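Local coordinates for heat shock protein, putative (Plasmodium falciparum, PDB 1Y6Z) that is the middle domain of a putative Hsp90-family chaperone, which probably uses ATP binding and hydrolysis to assist the folding of client proteins, at residues Y205-Q216 with Y229-E240. Residues are numbered along the deposited sequence; the frame is centred on the assembly and turned at random.
Sequences YYISGENKKTAQ and YDVLFSLEPIDE
The carboxylate of E240 is gripped at OE2 by two serine hydroxyls: S234 OG donates to E240 OE2 from above the carboxylate plane at 2.7 Å, and S208 OG, from the neighbouring strand, is modelled 2.4 Å from the same E240 OE2, so short that its exact length is doubtful. A bend at chi2 (70°) brings the carboxylate of E240 beside the two serines. Its other oxygen, OE1, lies in the plane of the Y206 ring, at the CE1 edge; the ring and carboxylate planes are turned 46° apart.

Strands 205-208 and 231-234 run parallel, joined by a ladder of backbone bonds: L232 N to Y205 O, I207 N to L232 O, S234 N to I207 O, and G209 N to S234 O, the last a nearly straight 2.6 Å (169°). On the face bearing I207 and F233, A215 CB sits over the centre of the F233 ring, a CH-pi contact 3.7 Å from its centroid. I207 CG2 meets the edge of that ring at F233 CD2 (3.7 Å) and also touches V231 CG1, while Q216 CB abuts F233 CZ at 3.4 Å. The short, weakly bonded helical turn 212-215, capped by N211 OD1 accepting from K213 N, thus folds back over F233.

The pair forms a beta-alpha-beta crossover in a three-stranded parallel sheet, with 204-208 central between 231-234 and 256-258. Helix 222-226, in the connection from strand 204-208 to strand 231-234, packs on V231, Y205 and Y229, whereas helix 237-249 covers the Y206 and S234 face through L243.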
ATOM      1  N   TYR B 205      12.941 -21.143   1.917  1.00 32.73           N
ATOM      2  CA  TYR B 205      14.080 -21.627   2.707  1.00 33.11           C
ATOM      3  C   TYR B 205      15.167 -20.609   2.735  1.00 32.75           C
ATOM      4  O   TYR B 205      15.325 -19.894   1.776  1.00 31.28           O
ATOM      5  CB  TYR B 205      14.634 -22.945   2.142  1.00 34.98           C
ATOM      6  CG  TYR B 205      13.614 -24.053   2.215  1.00 35.77           C
ATOM      7  CD1 TYR B 205      12.719 -24.297   1.146  1.00 37.03           C
ATOM      8  CD2 TYR B 205      13.501 -24.828   3.369  1.00 39.19           C
ATOM      9  CE1 TYR B 205      11.748 -25.319   1.237  1.00 37.51           C
ATOM     10  CE2 TYR B 205      12.556 -25.845   3.471  1.00 40.15           C
ATOM     11  CZ  TYR B 205      11.693 -26.089   2.405  1.00 38.98           C
ATOM     12  OH  TYR B 205      10.762 -27.088   2.554  1.00 39.21           O
ATOM     13  N   TYR B 206      15.917 -20.557   3.834  1.00 33.44           N
ATOM     14  CA  TYR B 206      17.181 -19.831   3.864  1.00 35.65           C
ATOM     15  C   TYR B 206      18.282 -20.566   4.626  1.00 37.03           C
ATOM     16  O   TYR B 206      18.001 -21.481   5.369  1.00 37.78           O
ATOM     17  CB  TYR B 206      16.986 -18.418   4.442  1.00 36.05           C
ATOM     18  CG  TYR B 206      16.836 -18.350   5.933  1.00 34.64           C
ATOM     19  CD1 TYR B 206      17.945 -18.096   6.743  1.00 35.78           C
ATOM     20  CD2 TYR B 206      15.595 -18.489   6.528  1.00 34.24           C
ATOM     21  CE1 TYR B 206      17.816 -18.006   8.112  1.00 34.90           C
ATOM     22  CE2 TYR B 206      15.458 -18.414   7.915  1.00 37.79           C
ATOM     23  CZ  TYR B 206      16.586 -18.169   8.684  1.00 35.77           C
ATOM     24  OH  TYR B 206      16.462 -18.069  10.043  1.00 39.83           O
ATOM     25  N   ILE B 207      19.523 -20.134   4.439  1.00 39.29           N
ATOM     26  CA  ILE B 207      20.690 -20.770   5.099  1.00 41.76           C
ATOM     27  C   ILE B 207      21.785 -19.776   5.521  1.00 43.40           C
ATOM     28  O   ILE B 207      22.343 -19.059   4.674  1.00 43.46           O
ATOM     29  CB  ILE B 207      21.309 -21.899   4.216  1.00 40.83           C
ATOM     30  CG1 ILE B 207      22.459 -22.610   4.954  1.00 42.91           C
ATOM     31  CG2 ILE B 207      21.795 -21.384   2.828  1.00 41.13           C
ATOM     32  CD1 ILE B 207      22.726 -24.029   4.441  1.00 40.16           C
ATOM     33  N   SER B 208      22.096 -19.755   6.824  1.00 46.08           N
ATOM     34  CA  SER B 208      23.280 -19.025   7.317  1.00 48.75           C
ATOM     35  C   SER B 208      24.531 -19.341   6.480  1.00 50.26           C
ATOM     36  O   SER B 208      24.988 -20.504   6.406  1.00 51.04           O
ATOM     37  CB  SER B 208      23.542 -19.328   8.796  1.00 48.77           C
ATOM     38  OG  SER B 208      22.472 -18.881   9.624  1.00 50.34           O
ATOM     39  N   GLY B 209      25.058 -18.306   5.829  1.00 51.82           N
ATOM     40  CA  GLY B 209      26.252 -18.404   5.013  1.00 53.84           C
ATOM     41  C   GLY B 209      27.333 -17.489   5.561  1.00 56.12           C
ATOM     42  O   GLY B 209      27.072 -16.640   6.434  1.00 56.14           O
ATOM     43  N   GLU B 210      28.550 -17.678   5.051  1.00 57.80           N
ATOM     44  CA  GLU B 210      29.723 -16.926   5.477  1.00 59.32           C
ATOM     45  C   GLU B 210      30.105 -15.947   4.374  1.00 59.71           C
ATOM     46  O   GLU B 210      30.596 -14.846   4.642  1.00 59.86           O
ATOM     47  CB  GLU B 210      30.873 -17.904   5.780  1.00 59.91           C
ATOM     48  CG  GLU B 210      32.226 -17.289   6.127  1.00 61.07           C
ATOM     49  CD  GLU B 210      32.271 -16.633   7.508  1.00 62.50           C
ATOM     50  OE1 GLU B 210      33.235 -15.866   7.746  1.00 64.46           O
ATOM     51  OE2 GLU B 210      31.368 -16.876   8.344  1.00 59.70           O
ATOM     52  N   ASN B 211      29.834 -16.366   3.145  1.00 60.06           N
ATOM     53  CA  ASN B 211      30.182 -15.674   1.911  1.00 60.81           C
ATOM     54  C   ASN B 211      29.130 -16.112   0.889  1.00 61.04           C
ATOM     55  O   ASN B 211      28.501 -17.161   1.062  1.00 60.74           O
ATOM     56  CB  ASN B 211      31.583 -16.123   1.467  1.00 61.45           C
ATOM     57  CG  ASN B 211      32.112 -15.348   0.268  1.00 63.24           C
ATOM     58  OD1 ASN B 211      31.615 -15.486  -0.859  1.00 65.72           O
ATOM     59  ND2 ASN B 211      33.152 -14.543   0.501  1.00 66.02           N
ATOM     60  N   LYS B 212      28.926 -15.332  -0.166  1.00 61.29           N
ATOM     61  CA  LYS B 212      27.961 -15.697  -1.199  1.00 62.02           C
ATOM     62  C   LYS B 212      28.364 -16.998  -1.919  1.00 62.65           C
ATOM     63  O   LYS B 212      27.507 -17.819  -2.283  1.00 63.06           O
ATOM     64  CB  LYS B 212      27.820 -14.533  -2.171  1.00 62.07           C
ATOM     65  CG  LYS B 212      26.956 -14.768  -3.384  1.00 62.43           C
ATOM     66  CD  LYS B 212      27.209 -13.655  -4.395  1.00 61.97           C
ATOM     67  CE  LYS B 212      26.201 -13.677  -5.537  1.00 62.28           C
ATOM     68  NZ  LYS B 212      26.113 -14.985  -6.265  1.00 64.15           N
ATOM     69  N   LYS B 213      29.671 -17.185  -2.111  1.00 63.09           N
ATOM     70  CA  LYS B 213      30.222 -18.413  -2.711  1.00 63.21           C
ATOM     71  C   LYS B 213      30.170 -19.615  -1.769  1.00 62.80           C
ATOM     72  O   LYS B 213      29.715 -20.693  -2.152  1.00 63.02           O
ATOM     73  CB  LYS B 213      31.672 -18.203  -3.152  1.00 63.66           C
ATOM     74  CG  LYS B 213      31.949 -16.907  -3.922  1.00 64.40           C
ATOM     75  CD  LYS B 213      33.390 -16.452  -3.693  1.00 64.71           C
ATOM     76  CE  LYS B 213      34.390 -17.486  -4.209  1.00 64.87           C
ATOM     77  NZ  LYS B 213      35.675 -17.359  -3.478  1.00 64.54           N
ATOM     78  N   THR B 214      30.646 -19.437  -0.540  1.00 62.62           N
ATOM     79  CA  THR B 214      30.721 -20.543   0.412  1.00 62.26           C
ATOM     80  C   THR B 214      29.348 -21.036   0.883  1.00 62.19           C
ATOM     81  O   THR B 214      29.221 -22.181   1.319  1.00 61.85           O
ATOM     82  CB  THR B 214      31.586 -20.197   1.654  1.00 62.34           C
ATOM     83  OG1 THR B 214      30.790 -19.530   2.648  1.00 61.43           O
ATOM     84  CG2 THR B 214      32.796 -19.343   1.275  1.00 62.64           C
ATOM     85  N   ALA B 215      28.342 -20.165   0.794  1.00 62.24           N
ATOM     86  CA  ALA B 215      26.994 -20.420   1.343  1.00 62.12           C
ATOM     87  C   ALA B 215      26.269 -21.580   0.672  1.00 62.25           C
ATOM     88  O   ALA B 215      25.672 -22.405   1.352  1.00 62.02           O
ATOM     89  CB  ALA B 215      26.130 -19.147   1.279  1.00 61.91           C
ATOM     90  N   GLN B 216      26.317 -21.634  -0.656  1.00 62.69           N
ATOM     91  CA  GLN B 216      25.682 -22.728  -1.402  1.00 63.71           C
ATOM     92  C   GLN B 216      26.492 -24.031  -1.429  1.00 63.90           C
ATOM     93  O   GLN B 216      25.993 -25.071  -1.871  1.00 64.31           O
ATOM     94  CB  GLN B 216      25.286 -22.301  -2.822  1.00 63.75           C
ATOM     95  CG  GLN B 216      26.350 -21.566  -3.598  1.00 64.66           C
ATOM     96  CD  GLN B 216      26.042 -21.511  -5.079  1.00 66.22           C
ATOM     97  OE1 GLN B 216      24.878 -21.427  -5.492  1.00 65.92           O
ATOM     98  NE2 GLN B 216      27.091 -21.562  -5.897  1.00 67.36           N
ATOM     99  N   TYR B 229      14.985 -26.782  -5.138  1.00 36.68           N
ATOM    100  CA  TYR B 229      14.354 -25.617  -4.488  1.00 36.24           C
ATOM    101  C   TYR B 229      15.400 -24.498  -4.404  1.00 35.62           C
ATOM    102  O   TYR B 229      16.604 -24.779  -4.225  1.00 34.93           O
ATOM    103  CB  TYR B 229      13.819 -25.980  -3.105  1.00 36.84           C
ATOM    104  CG  TYR B 229      12.588 -26.872  -3.081  1.00 36.57           C
ATOM    105  CD1 TYR B 229      11.930 -27.246  -4.264  1.00 36.08           C
ATOM    106  CD2 TYR B 229      12.094 -27.355  -1.862  1.00 37.07           C
ATOM    107  CE1 TYR B 229      10.802 -28.071  -4.238  1.00 35.60           C
ATOM    108  CE2 TYR B 229      10.939 -28.181  -1.813  1.00 35.93           C
ATOM    109  CZ  TYR B 229      10.312 -28.531  -3.004  1.00 38.89           C
ATOM    110  OH  TYR B 229       9.190 -29.337  -2.978  1.00 40.72           O
ATOM    111  N   ASP B 230      14.979 -23.232  -4.554  1.00 34.18           N
ATOM    112  CA  ASP B 230      15.905 -22.147  -4.231  1.00 32.89           C
ATOM    113  C   ASP B 230      15.985 -21.969  -2.725  1.00 31.44           C
ATOM    114  O   ASP B 230      15.047 -22.305  -1.994  1.00 30.53           O
ATOM    115  CB  ASP B 230      15.539 -20.825  -4.951  1.00 32.50           C
ATOM    116  CG  ASP B 230      16.720 -19.823  -4.994  1.00 35.16           C
ATOM    117  OD1 ASP B 230      17.863 -20.217  -4.707  1.00 35.09           O
ATOM    118  OD2 ASP B 230      16.499 -18.638  -5.352  1.00 37.26           O
ATOM    119  N   VAL B 231      17.118 -21.428  -2.275  1.00 30.82           N
ATOM    120  CA  VAL B 231      17.360 -21.114  -0.889  1.00 29.71           C
ATOM    121  C   VAL B 231      18.055 -19.757  -0.831  1.00 28.60           C
ATOM    122  O   VAL B 231      19.065 -19.523  -1.489  1.00 27.66           O
ATOM    123  CB  VAL B 231      18.295 -22.144  -0.214  1.00 30.29           C
ATOM    124  CG1 VAL B 231      18.628 -21.749   1.225  1.00 29.97           C
ATOM    125  CG2 VAL B 231      17.632 -23.495  -0.189  1.00 32.34           C
ATOM    126  N   LEU B 232      17.521 -18.875   0.005  1.00 29.88           N
ATOM    127  CA  LEU B 232      18.148 -17.559   0.208  1.00 29.18           C
ATOM    128  C   LEU B 232      19.332 -17.665   1.145  1.00 30.98           C
ATOM    129  O   LEU B 232      19.347 -18.520   2.030  1.00 30.82           O
ATOM    130  CB  LEU B 232      17.160 -16.605   0.874  1.00 27.90           C
ATOM    131  CG  LEU B 232      15.790 -16.575   0.216  1.00 27.09           C
ATOM    132  CD1 LEU B 232      14.798 -15.930   1.241  1.00 27.82           C
ATOM    133  CD2 LEU B 232      15.959 -15.847  -1.109  1.00 26.40           C
ATOM    134  N   PHE B 233      20.281 -16.749   0.994  1.00 32.73           N
ATOM    135  CA  PHE B 233      21.430 -16.701   1.898  1.00 35.30           C
ATOM    136  C   PHE B 233      21.328 -15.596   2.964  1.00 37.11           C
ATOM    137  O   PHE B 233      21.098 -14.426   2.640  1.00 37.06           O
ATOM    138  CB  PHE B 233      22.708 -16.492   1.081  1.00 36.05           C
ATOM    139  CG  PHE B 233      22.971 -17.559   0.028  1.00 37.99           C
ATOM    140  CD1 PHE B 233      23.646 -17.230  -1.142  1.00 38.55           C
ATOM    141  CD2 PHE B 233      22.548 -18.881   0.209  1.00 40.91           C
ATOM    142  CE1 PHE B 233      23.903 -18.213  -2.125  1.00 41.27           C
ATOM    143  CE2 PHE B 233      22.789 -19.872  -0.775  1.00 39.65           C
ATOM    144  CZ  PHE B 233      23.452 -19.542  -1.922  1.00 39.54           C
ATOM    145  N   SER B 234      21.485 -15.993   4.226  1.00 39.62           N
ATOM    146  CA  SER B 234      21.725 -15.081   5.342  1.00 41.91           C
ATOM    147  C   SER B 234      23.256 -14.935   5.555  1.00 43.35           C
ATOM    148  O   SER B 234      23.992 -15.910   5.741  1.00 43.57           O
ATOM    149  CB  SER B 234      20.985 -15.558   6.593  1.00 41.74           C
ATOM    150  OG  SER B 234      21.397 -14.867   7.762  1.00 42.62           O
ATOM    151  N   LEU B 235      23.748 -13.711   5.444  1.00 44.42           N
ATOM    152  CA  LEU B 235      25.176 -13.483   5.565  1.00 44.98           C
ATOM    153  C   LEU B 235      25.505 -12.589   6.769  1.00 44.53           C
ATOM    154  O   LEU B 235      26.666 -12.380   7.091  1.00 45.40           O
ATOM    155  CB  LEU B 235      25.742 -12.942   4.258  1.00 43.70           C
ATOM    156  CG  LEU B 235      25.377 -13.644   2.930  1.00 45.63           C
ATOM    157  CD1 LEU B 235      25.910 -12.890   1.740  1.00 43.94           C
ATOM    158  CD2 LEU B 235      25.822 -15.121   2.831  1.00 45.20           C
ATOM    159  N   GLU B 236      24.499 -12.087   7.478  1.00 44.98           N
ATOM    160  CA  GLU B 236      24.825 -11.472   8.748  1.00 43.86           C
ATOM    161  C   GLU B 236      23.756 -11.551   9.793  1.00 44.06           C
ATOM    162  O   GLU B 236      22.581 -11.884   9.465  1.00 43.73           O
ATOM    163  CB  GLU B 236      25.290 -10.046   8.563  1.00 44.68           C
ATOM    164  CG  GLU B 236      24.248  -9.029   8.131  1.00 45.69           C
ATOM    165  CD  GLU B 236      24.924  -7.659   7.986  1.00 48.02           C
ATOM    166  OE1 GLU B 236      25.197  -7.290   6.811  1.00 45.67           O
ATOM    167  OE2 GLU B 236      25.248  -7.033   9.063  1.00 40.70           O
ATOM    168  N   PRO B 237      24.109 -11.179  11.042  1.00 42.75           N
ATOM    169  CA  PRO B 237      23.064 -11.346  12.045  1.00 42.47           C
ATOM    170  C   PRO B 237      21.852 -10.550  11.598  1.00 40.79           C
ATOM    171  O   PRO B 237      20.741 -10.940  11.945  1.00 40.95           O
ATOM    172  CB  PRO B 237      23.676 -10.744  13.312  1.00 41.72           C
ATOM    173  CG  PRO B 237      25.182 -10.843  13.076  1.00 43.19           C
ATOM    174  CD  PRO B 237      25.328 -10.569  11.616  1.00 43.12           C
ATOM    175  N   ILE B 238      22.062  -9.469  10.844  1.00 39.87           N
ATOM    176  CA  ILE B 238      20.893  -8.647  10.382  1.00 39.78           C
ATOM    177  C   ILE B 238      20.046  -9.404   9.351  1.00 37.96           C
ATOM    178  O   ILE B 238      18.832  -9.480   9.556  1.00 39.20           O
ATOM    179  CB  ILE B 238      21.167  -7.180   9.931  1.00 39.22           C
ATOM    180  CG1 ILE B 238      21.408  -6.265  11.142  1.00 41.51           C
ATOM    181  CG2 ILE B 238      19.892  -6.574   9.352  1.00 39.41           C
ATOM    182  CD1 ILE B 238      22.086  -4.912  10.829  1.00 39.90           C
ATOM    183  N   ASP B 239      20.679  -9.952   8.308  1.00 37.60           N
ATOM    184  CA  ASP B 239      20.030 -10.920   7.388  1.00 38.17           C
ATOM    185  C   ASP B 239      19.350 -11.980   8.254  1.00 38.26           C
ATOM    186  O   ASP B 239      18.153 -12.298   8.099  1.00 38.67           O
ATOM    187  CB  ASP B 239      21.003 -11.614   6.429  1.00 36.17           C
ATOM    188  CG  ASP B 239      21.556 -10.718   5.357  1.00 38.28           C
ATOM    189  OD1 ASP B 239      21.159  -9.519   5.250  1.00 41.86           O
ATOM    190  OD2 ASP B 239      22.409 -11.195   4.562  1.00 35.31           O
ATOM    191  N   GLU B 240      20.123 -12.496   9.208  1.00 39.36           N
ATOM    192  CA  GLU B 240      19.686 -13.547  10.117  1.00 39.50           C
ATOM    193  C   GLU B 240      18.497 -13.182  11.009  1.00 38.87           C
ATOM    194  O   GLU B 240      17.524 -13.919  11.039  1.00 38.12           O
ATOM    195  CB  GLU B 240      20.895 -14.079  10.917  1.00 40.64           C
ATOM    196  CG  GLU B 240      20.680 -15.418  11.605  1.00 44.40           C
ATOM    197  CD  GLU B 240      20.597 -16.580  10.628  1.00 52.62           C
ATOM    198  OE1 GLU B 240      19.623 -17.371  10.742  1.00 52.92           O
ATOM    199  OE2 GLU B 240      21.502 -16.699   9.750  1.00 54.81           O
TER